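Side-chain contacts in beta-catenin homolog sys-1 (Caenorhabditis elegans, PDB 3C2G), which acts as a transcription coregulator in the Wnt asymmetry pathway, binding the TCF factor POP-1 directly and turning target genes on or off: residues P337-E340 and V341-S344; L385-A388 and P389-N392. One frame throughout, in Å; residues are numbered along the deposited sequence.

Interaction 1 (P337-E340 and V341-S344); sequences PDDE and VIYS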
loop_
_atom_site.group_PDB
_atom_site.type_symbol
_atom_site.label_atom_id
_atom_site.label_comp_id
_atom_site.label_asym_id
_atom_site.label_seq_id
_atom_site.Cartn_x
_atom_site.Cartn_y
_atom_site.Cartn_z
ATOM N N PRO A 337 2.227 -8.348 18.030
ATOM C CA PRO A 337 3.020 -9.506 17.624
ATOM C C PRO A 337 3.052 -9.842 16.126
ATOM O O PRO A 337 3.803 -10.746 15.727
ATOM C CB PRO A 337 2.389 -10.655 18.416
ATOM C CG PRO A 337 0.979 -10.233 18.664
ATOM C CD PRO A 337 0.944 -8.729 18.658
ATOM N N ASP A 338 2.294 -9.144 15.283
ATOM C CA ASP A 338 2.330 -9.536 13.873
ATOM C C ASP A 338 3.122 -8.648 12.909
ATOM O O ASP A 338 3.051 -7.407 12.941
ATOM C CB ASP A 338 0.956 -10.033 13.373
ATOM C CG ASP A 338 0.359 -9.185 12.296
ATOM O OD1 ASP A 338 -0.292 -8.176 12.615
ATOM O OD2 ASP A 338 0.490 -9.567 11.122
ATOM N N ASP A 339 3.904 -9.317 12.066
ATOM C CA ASP A 339 4.875 -8.666 11.194
ATOM C C ASP A 339 4.297 -7.643 10.231
ATOM O O ASP A 339 4.988 -6.687 9.876
ATOM C CB ASP A 339 5.698 -9.704 10.435
ATOM C CG ASP A 339 6.696 -10.427 11.333
ATOM O OD1 ASP A 339 7.057 -9.896 12.414
ATOM O OD2 ASP A 339 7.129 -11.538 10.950
ATOM N N GLU A 340 3.046 -7.824 9.813
ATOM C CA GLU A 340 2.427 -6.867 8.902
ATOM C C GLU A 340 2.265 -5.530 9.596
ATOM O O GLU A 340 2.458 -4.482 8.994
ATOM C CB GLU A 340 1.065 -7.364 8.401
ATOM C CG GLU A 340 1.139 -8.472 7.358
ATOM C CD GLU A 340 1.890 -8.064 6.090
ATOM O OE1 GLU A 340 1.735 -6.897 5.642
ATOM O OE2 GLU A 340 2.633 -8.919 5.540
ATOM N N VAL A 341 1.905 -5.575 10.870
ATOM C CA VAL A 341 1.745 -4.370 11.650
ATOM C C VAL A 341 3.115 -3.715 11.879
ATOM O O VAL A 341 3.244 -2.503 11.741
ATOM C CB VAL A 341 0.983 -4.657 12.976
ATOM C CG1 VAL A 341 0.941 -3.442 13.849
ATOM C CG2 VAL A 341 -0.442 -5.091 12.676
ATOM N N ILE A 342 4.138 -4.520 12.185
ATOM C CA ILE A 342 5.490 -4.009 12.379
ATOM C C ILE A 342 5.971 -3.366 11.091
ATOM O O ILE A 342 6.585 -2.293 11.104
ATOM C CB ILE A 342 6.504 -5.114 12.792
ATOM C CG1 ILE A 342 6.059 -5.871 14.056
ATOM C CG2 ILE A 342 7.887 -4.533 12.976
ATOM C CD1 ILE A 342 5.612 -5.006 15.191
ATOM N N TYR A 343 5.675 -4.024 9.980
ATOM C CA TYR A 343 6.074 -3.534 8.680
ATOM C C TYR A 343 5.458 -2.181 8.402
ATOM O O TYR A 343 6.173 -1.258 8.020
ATOM C CB TYR A 343 5.683 -4.515 7.592
ATOM C CG TYR A 343 5.824 -3.952 6.204
ATOM C CD1 TYR A 343 7.102 -3.715 5.652
ATOM C CD2 TYR A 343 4.689 -3.670 5.422
ATOM C CE1 TYR A 343 7.243 -3.203 4.368
ATOM C CE2 TYR A 343 4.818 -3.159 4.124
ATOM C CZ TYR A 343 6.094 -2.921 3.602
ATOM O OH TYR A 343 6.241 -2.415 2.318
ATOM N N SER A 344 4.150 -2.057 8.621
ATOM C CA SER A 344 3.432 -0.810 8.364
ATOM C C SER A 344 3.885 0.313 9.286
ATOM O O SER A 344 4.120 1.429 8.831
ATOM C CB SER A 344 1.924 -1.009 8.518
ATOM O OG SER A 344 1.451 -2.072 7.712
#

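Interaction 2 (L385-A388 and P389-N392); sequences LTDA and PKRN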
loop_
_atom_site.group_PDB
_atom_site.type_symbol
_atom_site.label_atom_id
_atom_site.label_comp_id
_atom_site.label_asym_id
_atom_site.label_seq_id
_atom_site.Cartn_x
_atom_site.Cartn_y
_atom_site.Cartn_z
ATOM N N LEU A 385 15.446 -18.286 7.524
ATOM C CA LEU A 385 14.017 -18.163 7.231
ATOM C C LEU A 385 13.672 -18.864 5.926
ATOM O O LEU A 385 14.186 -18.500 4.863
ATOM C CB LEU A 385 13.581 -16.696 7.186
ATOM C CG LEU A 385 13.649 -15.888 8.489
ATOM C CD1 LEU A 385 13.608 -14.396 8.189
ATOM C CD2 LEU A 385 12.546 -16.277 9.473
ATOM N N THR A 386 12.788 -19.858 6.012
ATOM C CA THR A 386 12.540 -20.775 4.893
ATOM C C THR A 386 11.507 -20.264 3.889
ATOM O O THR A 386 11.754 -20.285 2.680
ATOM C CB THR A 386 12.167 -22.207 5.382
ATOM O OG1 THR A 386 11.102 -22.137 6.344
ATOM C CG2 THR A 386 13.378 -22.893 6.013
ATOM N N ASP A 387 10.361 -19.807 4.385
ATOM C CA ASP A 387 9.327 -19.260 3.513
ATOM C C ASP A 387 9.756 -17.917 2.937
ATOM O O ASP A 387 10.165 -17.017 3.672
ATOM C CB ASP A 387 7.972 -19.150 4.224
ATOM C CG ASP A 387 8.097 -18.792 5.706
ATOM O OD1 ASP A 387 9.160 -19.061 6.326
ATOM O OD2 ASP A 387 7.107 -18.255 6.259
ATOM N N ALA A 388 9.670 -17.809 1.613
ATOM C CA ALA A 388 10.068 -16.604 0.891
ATOM C C ALA A 388 9.248 -15.352 1.254
ATOM O O ALA A 388 9.821 -14.268 1.363
ATOM C CB ALA A 388 10.041 -16.849 -0.623
ATOM N N PRO A 389 7.913 -15.487 1.425
ATOM C CA PRO A 389 7.113 -14.301 1.776
ATOM C C PRO A 389 7.535 -13.650 3.096
ATOM O O PRO A 389 7.646 -12.426 3.170
ATOM C CB PRO A 389 5.686 -14.859 1.892
ATOM C CG PRO A 389 5.700 -16.109 1.086
ATOM C CD PRO A 389 7.064 -16.686 1.288
ATOM N N LYS A 390 7.773 -14.472 4.112
ATOM C CA LYS A 390 8.143 -14.002 5.444
ATOM C C LYS A 390 9.580 -13.446 5.492
ATOM O O LYS A 390 9.827 -12.439 6.157
ATOM C CB LYS A 390 7.893 -15.114 6.481
ATOM C CG LYS A 390 8.738 -15.077 7.761
ATOM C CD LYS A 390 8.101 -14.288 8.912
ATOM C CE LYS A 390 8.641 -14.795 10.269
ATOM N NZ LYS A 390 8.611 -13.792 11.383
ATOM N N ARG A 391 10.504 -14.087 4.776
ATOM C CA ARG A 391 11.881 -13.603 4.661
ATOM C C ARG A 391 11.934 -12.226 4.003
ATOM O O ARG A 391 12.672 -11.351 4.447
ATOM C CB ARG A 391 12.755 -14.591 3.892
ATOM C CG ARG A 391 14.245 -14.266 3.911
ATOM C CD ARG A 391 15.098 -15.396 3.342
ATOM N NE ARG A 391 14.830 -15.615 1.918
ATOM C CZ ARG A 391 14.195 -16.673 1.416
ATOM N NH1 ARG A 391 13.761 -17.646 2.211
ATOM N NH2 ARG A 391 13.997 -16.758 0.108
ATOM N N ASN A 392 11.144 -12.019 2.957
ATOM C CA ASN A 392 11.091 -10.693 2.363
ATOM C C ASN A 392 10.514 -9.634 3.321
ATOM O O ASN A 392 10.932 -8.481 3.298
ATOM C CB ASN A 392 10.355 -10.695 1.024
ATOM C CG ASN A 392 10.669 -9.458 0.188
ATOM O OD1 ASN A 392 11.774 -9.304 -0.331
ATOM N ND2 ASN A 392 9.701 -8.568 0.067
#

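Interaction 1 (P337-E340 and V341-S344)
Ser344 grips the carbonyl oxygen of Glu340 twice, one helical turn on. Its backbone N lies 3.0 Å from Glu340 O, the regular i to i+4 bond, and its hydroxyl OG donates to the same Glu340 O at 2.9 Å. The two donors arrive from opposite faces of the carbonyl plane, tilted by 30° and 28°. The hydroxyl can fold back because OG sits beside the backbone N (chi1 -54°). This is the close-packed flank: Ser344 and Val341 are buried against Ile301, Arg302 and Cys305 of helix 298-311. The side chains of Asp338 and Val341 cross here at about a right angle, with Asp338 OD1 3.1 Å from the methyl CG2 of Val341. Replacing Ser344 by an alanine would probably leave Glu340 O with the backbone N-H alone and the packing next to Cys305 thinner.

The other flank is looser and more polar. Glu340 and Asp339 are partly exposed; Glu340 forms a salt bridge with Arg393, and Asp339 a salt bridge with Lys390 and a hydrogen bond with Tyr379. Asp338, the N-cap of helix 339-352, caps weakly: its OD2 stands 3.4 Å from Glu340 N. Asp338 O takes Ile342 N at 3.2 Å within the carbonyl plane, while Asp339 O takes Tyr343 N at 2.8 Å. Three acidic residues at this amino end probably interact well with the helix dipole, and two of them, Asp339 and Glu340, also pair with basic side chains of helix 388-409.

Interaction 2 (L385-A388 and P389-N392)
Arg391 turns its guanidinium back over the start of its own helix, where NH1 donates to Leu385 O at 2.8 Å. That oxygen lies 10° out of the guanidinium plane, so the group is met at its edge. The same NH1 also reaches Thr386 O, weakly, at 3.3 Å. One face of the group covers Ala388 CA, which stands 4.2 Å from CZ of Arg391. The chain leaves the helix extended, with CG opposite the backbone N (chi1 -171°), and bends at chi3 (65°), which brings its end round to the loop carbonyls. Along the way CB of Arg391 packs against CB of Leu385 at 4.0 Å.

The next shell is backbone. Asp387 O accepts from Arg391 N at 3.1 Å, in the carbonyl plane, and Ala388 O accepts from Asn392 N, so the first turn of helix 388-409 holds the loop end in place. Asp387 occupies the N-cap position without a capping bond from its side chain; OD2 instead touches CB of Lys390 at 3.2 Å, far from that lysine's ammonium, which pairs with Asp339.

Farther out, Thr454 accepts from Arg391 NE, and Gly456 N donates to Asn392 OD1, tying this turn to a later loop. With N-H donors of the buried guanidinium met by Leu385 O and Thr454 OG1, and weakly by Thr386 O, the cost of burying its charge is probably offset and the chain's path into helix 388-409 steadied.

In the fold
Interactions 1 and 2 each lie at the amino end of a helix, 339-352 and 388-409, in this all-helical armadillo domain, and their centres are 14 Å apart. They meet directly: Lys390 NZ forms a salt bridge with Asp339 OD2 at 2.7 Å, so the acidic start of one helix is paired with the first turn of the other. Farther along helix 388-409, Arg393 adds a second ionic tie between the helices, to Glu340, and lies against the Tyr343 ring as a cation-pi partner. Tyr343 also packs on an aromatic side chain of the bound POP-1 peptide, which places interaction 1 beside the ligand. Interaction 2 reaches interaction 1 through Lys390, and so probably bears on the peptide only indirectly.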